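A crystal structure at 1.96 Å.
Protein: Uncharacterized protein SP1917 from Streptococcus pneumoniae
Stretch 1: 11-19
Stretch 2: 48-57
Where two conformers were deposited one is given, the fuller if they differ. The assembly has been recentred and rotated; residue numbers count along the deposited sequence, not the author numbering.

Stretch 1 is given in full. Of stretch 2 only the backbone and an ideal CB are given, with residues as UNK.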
# COMPACT_ATOMS: atom_id res chain seq x y z
N MSE A 11 -13.35 0.00 -7.11
CA MSE A 11 -13.72 0.89 -5.99
C MSE A 11 -12.89 2.16 -6.06
O MSE A 11 -11.75 2.12 -6.50
CB MSE A 11 -13.56 0.18 -4.66
CG MSE A 11 -14.48 -1.06 -4.59
SE MSE A 11 -14.30 -1.89 -2.84
CE MSE A 11 -15.01 -3.68 -3.28
N LYS A 12 -13.47 3.29 -5.67
CA LYS A 12 -12.77 4.57 -5.76
C LYS A 12 -11.51 4.62 -4.90
O LYS A 12 -11.54 4.25 -3.73
CB LYS A 12 -13.71 5.73 -5.44
CG LYS A 12 -14.90 5.84 -6.41
CD LYS A 12 -14.48 6.10 -7.83
CE LYS A 12 -15.71 6.29 -8.79
NZ LYS A 12 -17.01 6.59 -8.13
N PHE A 13 -10.40 5.08 -5.50
CA PHE A 13 -9.15 5.23 -4.76
C PHE A 13 -9.33 5.95 -3.43
O PHE A 13 -8.85 5.49 -2.39
CB PHE A 13 -8.09 5.98 -5.59
CG PHE A 13 -6.88 6.35 -4.79
CD1 PHE A 13 -5.93 5.38 -4.45
CD2 PHE A 13 -6.74 7.66 -4.30
CE1 PHE A 13 -4.82 5.73 -3.66
CE2 PHE A 13 -5.66 7.99 -3.50
CZ PHE A 13 -4.69 7.02 -3.18
N ALA A 14 -10.01 7.09 -3.44
CA ALA A 14 -9.97 7.96 -2.28
C ALA A 14 -10.57 7.29 -1.04
O ALA A 14 -9.93 7.26 0.01
CB ALA A 14 -10.60 9.34 -2.59
N ALA A 15 -11.77 6.74 -1.15
CA ALA A 15 -12.37 5.99 -0.06
C ALA A 15 -11.56 4.80 0.42
O ALA A 15 -11.42 4.58 1.63
CB ALA A 15 -13.76 5.52 -0.45
N VAL A 16 -11.06 4.00 -0.52
CA VAL A 16 -10.22 2.85 -0.13
C VAL A 16 -8.96 3.30 0.64
O VAL A 16 -8.61 2.72 1.68
CB VAL A 16 -9.85 1.95 -1.36
CG1 VAL A 16 -8.96 0.76 -0.91
CG2 VAL A 16 -11.16 1.41 -2.03
N TYR A 17 -8.26 4.31 0.10
CA TYR A 17 -7.03 4.80 0.71
C TYR A 17 -7.29 5.44 2.07
O TYR A 17 -6.51 5.22 3.04
CB TYR A 17 -6.32 5.77 -0.26
CG TYR A 17 -4.96 6.20 0.22
CD1 TYR A 17 -3.87 5.31 0.18
CD2 TYR A 17 -4.75 7.50 0.69
CE1 TYR A 17 -2.62 5.70 0.63
CE2 TYR A 17 -3.48 7.91 1.12
CZ TYR A 17 -2.43 6.99 1.09
OH TYR A 17 -1.20 7.38 1.52
N LEU A 18 -8.37 6.21 2.17
CA LEU A 18 -8.75 6.80 3.46
C LEU A 18 -9.12 5.75 4.53
O LEU A 18 -8.85 5.94 5.73
CB LEU A 18 -9.85 7.86 3.31
CG LEU A 18 -9.43 9.11 2.52
CD1 LEU A 18 -10.68 9.93 2.20
CD2 LEU A 18 -8.45 9.92 3.29
N ALA A 19 -9.68 4.63 4.10
CA ALA A 19 -9.90 3.51 5.03
C ALA A 19 -8.60 2.90 5.55
O ALA A 19 -8.54 2.48 6.71
CB ALA A 19 -10.79 2.43 4.37
N UNK A 48 1.56 13.52 -5.17
CA UNK A 48 0.79 12.77 -6.17
C UNK A 48 -0.31 11.94 -5.50
O UNK A 48 -1.47 11.94 -5.94
CB UNK A 48 1.71 11.86 -6.98
N UNK A 49 0.06 11.23 -4.45
CA UNK A 49 -0.92 10.41 -3.72
C UNK A 49 -2.07 11.29 -3.19
O UNK A 49 -3.26 10.99 -3.40
CB UNK A 49 -0.24 9.67 -2.56
N UNK A 50 -1.71 12.42 -2.56
CA UNK A 50 -2.70 13.34 -2.03
C UNK A 50 -3.57 13.97 -3.11
O UNK A 50 -4.76 14.18 -2.91
CB UNK A 50 -2.00 14.44 -1.23
N UNK A 51 -2.98 14.26 -4.27
CA UNK A 51 -3.75 14.84 -5.39
C UNK A 51 -4.86 13.87 -5.84
O UNK A 51 -5.97 14.29 -6.18
CB UNK A 51 -2.82 15.16 -6.56
N UNK A 52 -4.56 12.56 -5.78
CA UNK A 52 -5.53 11.52 -6.17
C UNK A 52 -6.77 11.46 -5.29
O UNK A 52 -7.80 10.92 -5.70
CB UNK A 52 -4.85 10.15 -6.15
N UNK A 53 -6.68 12.00 -4.08
CA UNK A 53 -7.84 12.09 -3.20
C UNK A 53 -8.91 12.99 -3.81
O UNK A 53 -10.09 12.86 -3.48
CB UNK A 53 -7.43 12.61 -1.82
N UNK A 54 -8.52 13.93 -4.68
CA UNK A 54 -9.50 14.85 -5.29
C UNK A 54 -9.85 14.43 -6.73
O UNK A 54 -10.40 15.21 -7.51
CB UNK A 54 -8.95 16.28 -5.29
N UNK A 55 -9.55 13.18 -7.07
CA UNK A 55 -9.87 12.61 -8.37
C UNK A 55 -10.78 11.40 -8.19
O UNK A 55 -10.87 10.83 -7.10
CB UNK A 55 -8.60 12.22 -9.12
N UNK A 56 -11.48 11.04 -9.26
CA UNK A 56 -12.39 9.89 -9.15
C UNK A 56 -11.75 8.59 -9.64
O UNK A 56 -12.43 7.57 -9.86
CB UNK A 56 -13.67 10.16 -9.94
N UNK A 57 -10.43 8.60 -9.72
CA UNK A 57 -9.64 7.42 -10.11
C UNK A 57 -9.99 6.21 -9.23
O UNK A 57 -10.29 6.37 -8.05
CB UNK A 57 -8.14 7.73 -10.01

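Position 48 lies in a helix, and its ideal CB has nothing of stretch 1 within 5.5 Å. Many residues would suit it. It is Asp-48, whose OD2 is hydrogen-bonded elsewhere in the structure.

Position 49 points toward stretch 1. Its ideal CB is 4.8 Å from Tyr-17 OH and 5.2 Å from Phe-13 CZ, so there is room for a modest apolar side chain between two ring ends. Valine, isoleucine or leucine could serve. It is Val-49, with chi1 in t. Its CG1 lies 3.6 Å from Tyr-17 CZ and 4.1 Å from Phe-13 CZ, so it touches both rings.

Position 50 points away on the helix, and stretch 1 sets little limit on it. It is Leu-50; its end comes nearer, with CD2 5.3 Å from Tyr-17 CE2, too far for contact.

Position 51 also points away, so small or polar residues would do. It is Ala-51.

Position 52 points toward the Phe-13 ring. The ideal CB is already 3.5 Å from Phe-13 CE2, which favours a small side chain, such as alanine, serine or cysteine, or one that turns aside from the ring. It is Cys-52, with chi1 in m. SG lies 5.3 Å from the centroid of the Phe-13 ring, an oblique sulfur-aromatic contact.

Position 53 points sideways, and its CA is 4.7 Å from that of Ala-14. The backbones are close here, and Ala-14 CB sits 3.7 Å from the O of position 53. Phe-13, Ala-14, Tyr-17 and Leu-18 offer an apolar surface, which a long apolar side chain could cover; leucine, isoleucine and methionine are candidates. It is Leu-53 (m, t). Its CD2 lies 3.9 Å from Phe-13 CE2, 4.0 Å from Ala-14 CB, and 4.1 Å from both Tyr-17 CD2 and Leu-18 CG.

Position 54 points away, within a type I turn spanning 52 to 55. Polar residues such as aspartate or asparagine would suit it. It is Asp-54.

Position 55 has an extended backbone and points sideways, without contact. Many residues fit. It is Arg-55; its O accepts a hydrogen bond from water 1, which in turn accepts one from Ala-14 N.

Position 56 has its ideal CB 4.5 Å from Lys-12 CE. An acidic residue would suit the nearby charge, though a polar one could also fit. It is Asp-56. OD1 stays 4.5 Å from Lys-12 NZ, beyond a salt bridge.

Position 57 has its O 2.9 Å from Phe-13 N, forming a hydrogen bond that any residue's backbone could make. The ideal CB is 4.8 Å from Phe-13 CB, so a small branched apolar side chain fits. It is Val-57, whose CG1 packs 3.7 Å from Phe-13 CB.

Stretch 2 48-57: DVLACLDRDV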
# COMPACT_ATOMS: atom_id res chain seq x y z
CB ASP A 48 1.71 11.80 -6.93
CG ASP A 48 2.68 12.52 -7.86
OD1 ASP A 48 2.40 13.65 -8.26
OD2 ASP A 48 3.72 11.90 -8.21
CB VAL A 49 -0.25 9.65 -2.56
CG1 VAL A 49 -1.29 8.87 -1.74
CG2 VAL A 49 0.89 8.71 -3.10
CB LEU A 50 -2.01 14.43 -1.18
CG LEU A 50 -1.35 13.89 0.10
CD1 LEU A 50 -0.78 15.03 0.90
CD2 LEU A 50 -2.33 13.07 0.96
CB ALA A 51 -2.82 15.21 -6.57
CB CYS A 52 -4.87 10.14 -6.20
SG CYS A 52 -3.64 9.93 -7.52
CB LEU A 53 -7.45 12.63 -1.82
CG LEU A 53 -6.54 11.72 -0.99
CD1 LEU A 53 -6.20 12.43 0.31
CD2 LEU A 53 -7.23 10.35 -0.77
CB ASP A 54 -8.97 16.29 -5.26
CG ASP A 54 -10.04 17.31 -5.65
OD1 ASP A 54 -11.17 17.21 -5.14
OD2 ASP A 54 -9.74 18.20 -6.46
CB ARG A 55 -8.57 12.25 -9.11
CG ARG A 55 -7.78 13.49 -9.55
CD ARG A 55 -6.49 13.18 -10.34
NE ARG A 55 -6.69 13.09 -11.79
CZ ARG A 55 -6.43 12.01 -12.53
NH1 ARG A 55 -5.94 10.89 -11.97
NH2 ARG A 55 -6.65 12.03 -13.85
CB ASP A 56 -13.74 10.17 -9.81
CG ASP A 56 -14.63 11.03 -8.93
OD1 ASP A 56 -15.00 10.59 -7.80
OD2 ASP A 56 -14.96 12.15 -9.39
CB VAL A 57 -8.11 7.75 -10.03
CG1 VAL A 57 -7.69 8.04 -8.62
CG2 VAL A 57 -7.23 6.63 -10.65
O HOH W 1 -10.73 8.33 -6.18
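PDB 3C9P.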